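Local coordinates for protein CG8862 (Drosophila melanogaster, PDB 3ISM) that probably cleaves DNA and RNA as a magnesium-dependent mitochondrial endonuclease (endonuclease G), and is here bound to its inhibitor protein, at residues A67-C73 against R109-C115; H36-L41 against E117-N123. Residue numbers count along the deposited sequence, not the author numbering.

Interaction 1. Residues A67-C73 against R109-C115; sequences AVDRSKC and RLHQKHC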
loop_
_atom_site.group_PDB
_atom_site.type_symbol
_atom_site.label_atom_id
_atom_site.label_comp_id
_atom_site.label_asym_id
_atom_site.label_seq_id
_atom_site.Cartn_x
_atom_site.Cartn_y
_atom_site.Cartn_z
ATOM N N ALA B 67 -18.299 0.603 35.911
ATOM C CA ALA B 67 -19.390 0.388 34.959
ATOM C C ALA B 67 -18.904 -0.125 33.600
ATOM O O ALA B 67 -19.707 -0.350 32.690
ATOM C CB ALA B 67 -20.221 1.668 34.792
ATOM N N VAL B 68 -17.594 -0.299 33.458
ATOM C CA VAL B 68 -17.034 -0.864 32.230
ATOM C C VAL B 68 -16.384 -2.219 32.514
ATOM O O VAL B 68 -15.344 -2.298 33.168
ATOM C CB VAL B 68 -16.035 0.098 31.536
ATOM C CG1 VAL B 68 -15.420 -0.573 30.314
ATOM C CG2 VAL B 68 -16.727 1.393 31.129
ATOM N N ASP B 69 -17.023 -3.279 32.031
ATOM C CA ASP B 69 -16.507 -4.633 32.169
ATOM C C ASP B 69 -15.991 -5.093 30.811
ATOM O O ASP B 69 -16.780 -5.438 29.920
ATOM C CB ASP B 69 -17.608 -5.577 32.677
ATOM C CG ASP B 69 -17.064 -6.930 33.153
ATOM O OD1 ASP B 69 -15.841 -7.187 33.020
ATOM O OD2 ASP B 69 -17.874 -7.739 33.668
ATOM N N ARG B 70 -14.666 -5.098 30.666
ATOM C CA ARG B 70 -14.021 -5.487 29.419
ATOM C C ARG B 70 -14.232 -6.969 29.092
ATOM O O ARG B 70 -14.062 -7.385 27.936
ATOM C CB ARG B 70 -12.524 -5.128 29.420
ATOM C CG ARG B 70 -11.989 -4.828 28.015
ATOM C CD ARG B 70 -10.473 -4.626 27.955
ATOM N NE ARG B 70 -9.725 -5.883 27.994
ATOM C CZ ARG B 70 -8.844 -6.203 28.945
ATOM N NH1 ARG B 70 -8.590 -5.356 29.931
ATOM N NH2 ARG B 70 -8.210 -7.366 28.911
ATOM N N SER B 71 -14.639 -7.744 30.098
ATOM C CA SER B 71 -14.867 -9.181 29.941
ATOM C C SER B 71 -16.142 -9.474 29.148
ATOM O O SER B 71 -16.344 -10.600 28.674
ATOM C CB SER B 71 -14.910 -9.881 31.310
ATOM O OG SER B 71 -16.179 -9.745 31.944
ATOM N N LYS B 72 -16.999 -8.464 29.001
ATOM C CA LYS B 72 -18.219 -8.613 28.201
ATOM C C LYS B 72 -17.956 -8.371 26.719
ATOM O O LYS B 72 -18.867 -8.501 25.902
ATOM C CB LYS B 72 -19.341 -7.692 28.710
ATOM C CG LYS B 72 -19.672 -7.850 30.212
ATOM C CD LYS B 72 -21.174 -7.810 30.456
ATOM C CE LYS B 72 -21.521 -7.693 31.935
ATOM N NZ LYS B 72 -21.853 -6.296 32.347
ATOM N N CYS B 73 -16.708 -8.037 26.377
ATOM C CA CYS B 73 -16.330 -7.666 25.008
ATOM C C CYS B 73 -15.643 -8.774 24.225
ATOM O O CYS B 73 -14.674 -9.371 24.701
ATOM C CB CYS B 73 -15.377 -6.483 25.036
ATOM S SG CYS B 73 -15.924 -5.107 25.995
ATOM N N ARG B 109 -13.375 4.390 28.479
ATOM C CA ARG B 109 -14.019 3.845 29.661
ATOM C C ARG B 109 -15.159 4.698 30.203
ATOM O O ARG B 109 -15.621 4.470 31.315
ATOM C CB ARG B 109 -12.980 3.617 30.751
ATOM C CG ARG B 109 -12.044 2.455 30.469
ATOM C CD ARG B 109 -10.872 2.560 31.402
ATOM N NE ARG B 109 -10.114 1.324 31.514
ATOM C CZ ARG B 109 -8.818 1.283 31.812
ATOM N NH1 ARG B 109 -8.146 2.415 32.005
ATOM N NH2 ARG B 109 -8.191 0.111 31.886
ATOM N N LEU B 110 -15.621 5.664 29.415
ATOM C CA LEU B 110 -16.782 6.456 29.798
ATOM C C LEU B 110 -18.048 5.598 29.863
ATOM O O LEU B 110 -18.916 5.821 30.706
ATOM C CB LEU B 110 -16.981 7.625 28.834
ATOM C CG LEU B 110 -15.931 8.737 28.891
ATOM C CD1 LEU B 110 -16.154 9.730 27.759
ATOM C CD2 LEU B 110 -15.942 9.427 30.271
ATOM N N HIS B 111 -18.141 4.615 28.967
ATOM C CA HIS B 111 -19.318 3.754 28.898
ATOM C C HIS B 111 -18.956 2.408 28.287
ATOM O O HIS B 111 -18.029 2.321 27.479
ATOM C CB HIS B 111 -20.420 4.417 28.066
ATOM C CG HIS B 111 -21.776 3.815 28.275
ATOM N ND1 HIS B 111 -22.257 2.772 27.508
ATOM C CD2 HIS B 111 -22.752 4.103 29.172
ATOM C CE1 HIS B 111 -23.471 2.450 27.920
ATOM N NE2 HIS B 111 -23.793 3.239 28.930
ATOM N N GLN B 112 -19.691 1.370 28.682
ATOM C CA GLN B 112 -19.522 0.014 28.157
ATOM C C GLN B 112 -19.419 -0.029 26.633
ATOM O O GLN B 112 -18.488 -0.622 26.090
ATOM C CB GLN B 112 -20.676 -0.886 28.626
ATOM C CG GLN B 112 -20.542 -2.342 28.200
ATOM C CD GLN B 112 -19.314 -2.992 28.793
ATOM O OE1 GLN B 112 -19.056 -2.865 29.982
ATOM N NE2 GLN B 112 -18.546 -3.680 27.968
ATOM N N LYS B 113 -20.363 0.620 25.955
ATOM C CA LYS B 113 -20.423 0.612 24.486
ATOM C C LYS B 113 -19.213 1.272 23.807
ATOM O O LYS B 113 -18.795 0.853 22.719
ATOM C CB LYS B 113 -21.746 1.225 24.005
ATOM C CG LYS B 113 -21.852 1.362 22.499
ATOM C CD LYS B 113 -23.201 0.934 21.951
ATOM C CE LYS B 113 -23.052 0.573 20.458
ATOM N NZ LYS B 113 -24.375 0.266 19.811
ATOM N N HIS B 114 -18.643 2.282 24.460
ATOM C CA HIS B 114 -17.437 2.953 23.963
ATOM C C HIS B 114 -16.295 1.952 23.848
ATOM O O HIS B 114 -15.542 1.964 22.876
ATOM C CB HIS B 114 -17.025 4.091 24.908
ATOM C CG HIS B 114 -17.923 5.288 24.853
ATOM N ND1 HIS B 114 -17.629 6.464 25.504
ATOM C CD2 HIS B 114 -19.102 5.495 24.220
ATOM C CE1 HIS B 114 -18.593 7.340 25.289
ATOM N NE2 HIS B 114 -19.493 6.779 24.505
ATOM N N CYS B 115 -16.191 1.101 24.869
ATOM C CA CYS B 115 -15.202 0.038 24.966
ATOM C C CYS B 115 -15.539 -1.101 23.997
ATOM O O CYS B 115 -14.662 -1.577 23.265
ATOM C CB CYS B 115 -15.157 -0.480 26.412
ATOM S SG CYS B 115 -13.836 -1.671 26.746
#
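This contact lies at the edge of the nuclease active site, where the loop 67-73 meets the start of helix 112-116. Gln112 is its centre. The side-chain amide of Gln112 pairs with both backbone polar groups of Asp69. Asp69 N donates to Gln112 OE1 at 2.9 Å, and Gln112 NE2 donates to Asp69 O at 3.2 Å. NE2 also bonds Asp116. Val68 packs beside this pair, with Val68 CG2 3.3 Å from Arg109 O and Val68 CG1 3.9 Å from Cys115 CB. Helix 112-116 belongs to the long connection between strands 98-101 and 124-127, the two strands of the beta-beta-alpha-metal (His-Me) finger. His111 is its N-cap: His111 ND1 accepts from Lys113 N at 3.3 Å. The other segment has its own turn. Asp69 OD1 accepts from Ser71 N at 3.2 Å, an Asx turn, and from Ser71 OG at 2.8 Å. It leads into the overlapping 3-10 turn 70-72. Cys73 SG and Cys115 SG are 4.1 Å apart, packed together but too distant for a disulfide. Arg70 CG touches Cys115 SG at 3.9 Å. The Arg70 side chain is about 6 Å from that of His101, the predicted proton acceptor, and its guanidinium binds Tyr331 and Asp336 of the inhibitor chain, CG4930. Arg109 NH1 hydrogen-bonds Val62 O.

Interaction 2. Residues H36-L41 against E117-N123; sequences HSDYVL and ETFYLSN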
loop_
_atom_site.group_PDB
_atom_site.type_symbol
_atom_site.label_atom_id
_atom_site.label_comp_id
_atom_site.label_asym_id
_atom_site.label_seq_id
_atom_site.Cartn_x
_atom_site.Cartn_y
_atom_site.Cartn_z
ATOM N N HIS B 36 -16.958 6.121 15.471
ATOM C CA HIS B 36 -17.608 5.402 16.543
ATOM C C HIS B 36 -17.948 6.435 17.617
ATOM O O HIS B 36 -17.766 7.641 17.410
ATOM C CB HIS B 36 -16.732 4.246 17.048
ATOM C CG HIS B 36 -16.546 3.167 16.028
ATOM N ND1 HIS B 36 -17.432 2.121 15.881
ATOM C CD2 HIS B 36 -15.613 3.011 15.057
ATOM C CE1 HIS B 36 -17.037 1.348 14.885
ATOM N NE2 HIS B 36 -15.940 1.870 14.362
ATOM N N SER B 37 -18.471 5.969 18.740
ATOM C CA SER B 37 -18.869 6.842 19.824
ATOM C C SER B 37 -17.734 7.632 20.470
ATOM O O SER B 37 -17.977 8.712 21.007
ATOM C CB SER B 37 -19.597 6.046 20.897
ATOM O OG SER B 37 -20.653 5.281 20.337
ATOM N N ASP B 38 -16.513 7.104 20.445
ATOM C CA ASP B 38 -15.401 7.757 21.152
ATOM C C ASP B 38 -14.055 7.623 20.443
ATOM O O ASP B 38 -13.017 7.936 21.019
ATOM C CB ASP B 38 -15.302 7.267 22.606
ATOM C CG ASP B 38 -14.559 8.253 23.519
ATOM O OD1 ASP B 38 -14.795 9.476 23.410
ATOM O OD2 ASP B 38 -13.748 7.802 24.369
ATOM N N TYR B 39 -14.073 7.167 19.194
ATOM C CA TYR B 39 -12.885 7.238 18.336
ATOM C C TYR B 39 -13.273 7.355 16.869
ATOM O O TYR B 39 -14.437 7.158 16.512
ATOM C CB TYR B 39 -11.910 6.074 18.579
ATOM C CG TYR B 39 -12.343 4.689 18.118
ATOM C CD1 TYR B 39 -11.782 4.112 16.985
ATOM C CD2 TYR B 39 -13.261 3.936 18.845
ATOM C CE1 TYR B 39 -12.141 2.841 16.575
ATOM C CE2 TYR B 39 -13.621 2.656 18.443
ATOM C CZ TYR B 39 -13.059 2.118 17.312
ATOM O OH TYR B 39 -13.409 0.846 16.888
ATOM N N VAL B 40 -12.301 7.717 16.040
ATOM C CA VAL B 40 -12.509 7.850 14.600
ATOM C C VAL B 40 -11.569 6.879 13.881
ATOM O O VAL B 40 -10.434 6.681 14.308
ATOM C CB VAL B 40 -12.308 9.318 14.116
ATOM C CG1 VAL B 40 -12.550 9.444 12.618
ATOM C CG2 VAL B 40 -13.249 10.265 14.865
ATOM N N LEU B 41 -12.055 6.261 12.810
ATOM C CA LEU B 41 -11.305 5.224 12.111
ATOM C C LEU B 41 -11.301 5.441 10.604
ATOM O O LEU B 41 -12.355 5.625 10.011
ATOM C CB LEU B 41 -11.908 3.856 12.437
ATOM C CG LEU B 41 -11.293 2.607 11.787
ATOM C CD1 LEU B 41 -11.035 1.578 12.876
ATOM C CD2 LEU B 41 -12.203 2.020 10.746
ATOM N N GLU B 117 -17.079 -1.017 21.230
ATOM C CA GLU B 117 -16.786 -0.614 19.860
ATOM C C GLU B 117 -15.303 -0.736 19.451
ATOM O O GLU B 117 -14.992 -0.762 18.257
ATOM C CB GLU B 117 -17.305 0.808 19.600
ATOM C CG GLU B 117 -18.839 0.956 19.526
ATOM C CD GLU B 117 -19.283 2.410 19.716
ATOM O OE1 GLU B 117 -18.415 3.310 19.665
ATOM O OE2 GLU B 117 -20.489 2.664 19.940
ATOM N N THR B 118 -14.382 -0.806 20.412
ATOM C CA THR B 118 -12.971 -1.029 20.060
ATOM C C THR B 118 -12.711 -2.488 19.678
ATOM O O THR B 118 -11.648 -2.818 19.155
ATOM C CB THR B 118 -11.997 -0.620 21.196
ATOM O OG1 THR B 118 -12.154 -1.507 22.318
ATOM C CG2 THR B 118 -12.269 0.814 21.648
ATOM N N PHE B 119 -13.680 -3.365 19.916
ATOM C CA PHE B 119 -13.500 -4.780 19.576
ATOM C C PHE B 119 -13.955 -5.206 18.166
ATOM O O PHE B 119 -13.881 -6.390 17.818
ATOM C CB PHE B 119 -14.088 -5.680 20.665
ATOM C CG PHE B 119 -13.231 -5.760 21.905
ATOM C CD1 PHE B 119 -12.419 -6.867 22.132
ATOM C CD2 PHE B 119 -13.224 -4.721 22.838
ATOM C CE1 PHE B 119 -11.622 -6.945 23.275
ATOM C CE2 PHE B 119 -12.428 -4.794 23.994
ATOM C CZ PHE B 119 -11.627 -5.909 24.211
ATOM N N TYR B 120 -14.396 -4.247 17.348
ATOM C CA TYR B 120 -14.652 -4.550 15.944
ATOM C C TYR B 120 -13.335 -4.900 15.288
ATOM O O TYR B 120 -12.331 -4.204 15.503
ATOM C CB TYR B 120 -15.293 -3.375 15.208
ATOM C CG TYR B 120 -16.750 -3.184 15.522
ATOM C CD1 TYR B 120 -17.692 -4.128 15.134
ATOM C CD2 TYR B 120 -17.188 -2.052 16.212
ATOM C CE1 TYR B 120 -19.046 -3.957 15.431
ATOM C CE2 TYR B 120 -18.533 -1.864 16.503
ATOM C CZ TYR B 120 -19.456 -2.819 16.105
ATOM O OH TYR B 120 -20.795 -2.644 16.398
ATOM N N LEU B 121 -13.335 -5.967 14.490
ATOM C CA LEU B 121 -12.141 -6.376 13.763
ATOM C C LEU B 121 -11.600 -5.320 12.791
ATOM O O LEU B 121 -10.453 -5.414 12.364
ATOM C CB LEU B 121 -12.379 -7.693 13.020
ATOM C CG LEU B 121 -12.560 -8.874 13.975
ATOM C CD1 LEU B 121 -13.126 -10.071 13.231
ATOM C CD2 LEU B 121 -11.230 -9.217 14.662
ATOM N N SER B 122 -12.418 -4.329 12.440
ATOM C CA SER B 122 -11.923 -3.215 11.637
ATOM C C SER B 122 -10.979 -2.296 12.410
ATOM O O SER B 122 -10.276 -1.495 11.801
ATOM C CB SER B 122 -13.069 -2.413 11.034
ATOM O OG SER B 122 -13.951 -1.973 12.032
ATOM N N ASN B 123 -10.970 -2.423 13.742
ATOM C CA ASN B 123 -10.054 -1.666 14.601
ATOM C C ASN B 123 -8.780 -2.476 14.881
ATOM O O ASN B 123 -7.908 -2.036 15.624
ATOM C CB ASN B 123 -10.760 -1.218 15.899
ATOM C CG ASN B 123 -9.846 -0.378 16.839
ATOM O OD1 ASN B 123 -9.173 0.567 16.410
ATOM N ND2 ASN B 123 -9.839 -0.734 18.129
HETATM O O HOH W 1 -16.142 4.041 20.862
#
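This is a buried contact with a polar centre that joins the turn between strands 33-35 and 40-44, at one side of the large mixed sheet, to the loop before strand 124-127. The carboxylate of Glu117 binds Ser37 directly and Asp38 through a water. Glu117 OE1 accepts from Ser37 N at 2.8 Å, and Glu117 OE2 accepts from Ser37 OG at 2.7 Å. The water donates to Glu117 OE1 at 2.7 Å and accepts a weak bond from Asp38 N at 3.1 Å. The backbone of Glu117 is held too, since Tyr39 OH donates to Glu117 O at 2.6 Å. The His36 and Tyr120 rings are near parallel but slid apart, with centroids 5.6 Å apart, so they barely overlap. Leu41 CD1 packs on Ser122 O at 3.3 Å. Within 117-123, Asn123 ND2 donates to Thr118 O at 2.9 Å and closes the loop on itself. Thr118 and Asn123 also touch His101, the predicted proton acceptor, as fits the beta-beta-alpha-metal finger of this nuclease family.

How the interactions relate
From the N terminus, the chain first passes 36-41, which runs into strand 40-44, then 67-73, then 109-115 and 117-123. Interaction 2 therefore closes the longer loop, and interaction 1 closes a shorter one within it. They nest and do not cross. Segments 109-115 and 117-123 are almost continuous, both lying between strands 98-101 and 124-127. This connection is thus tied to the large sheet by interaction 2 and to the loop before helix 89-92 by interaction 1. The contacts also touch, their centres about 13 Å apart: Cys73 CB lies 3.5 Å from Phe119 CD2, and His114 CD2 lies 3.4 Å from Ser37 CB.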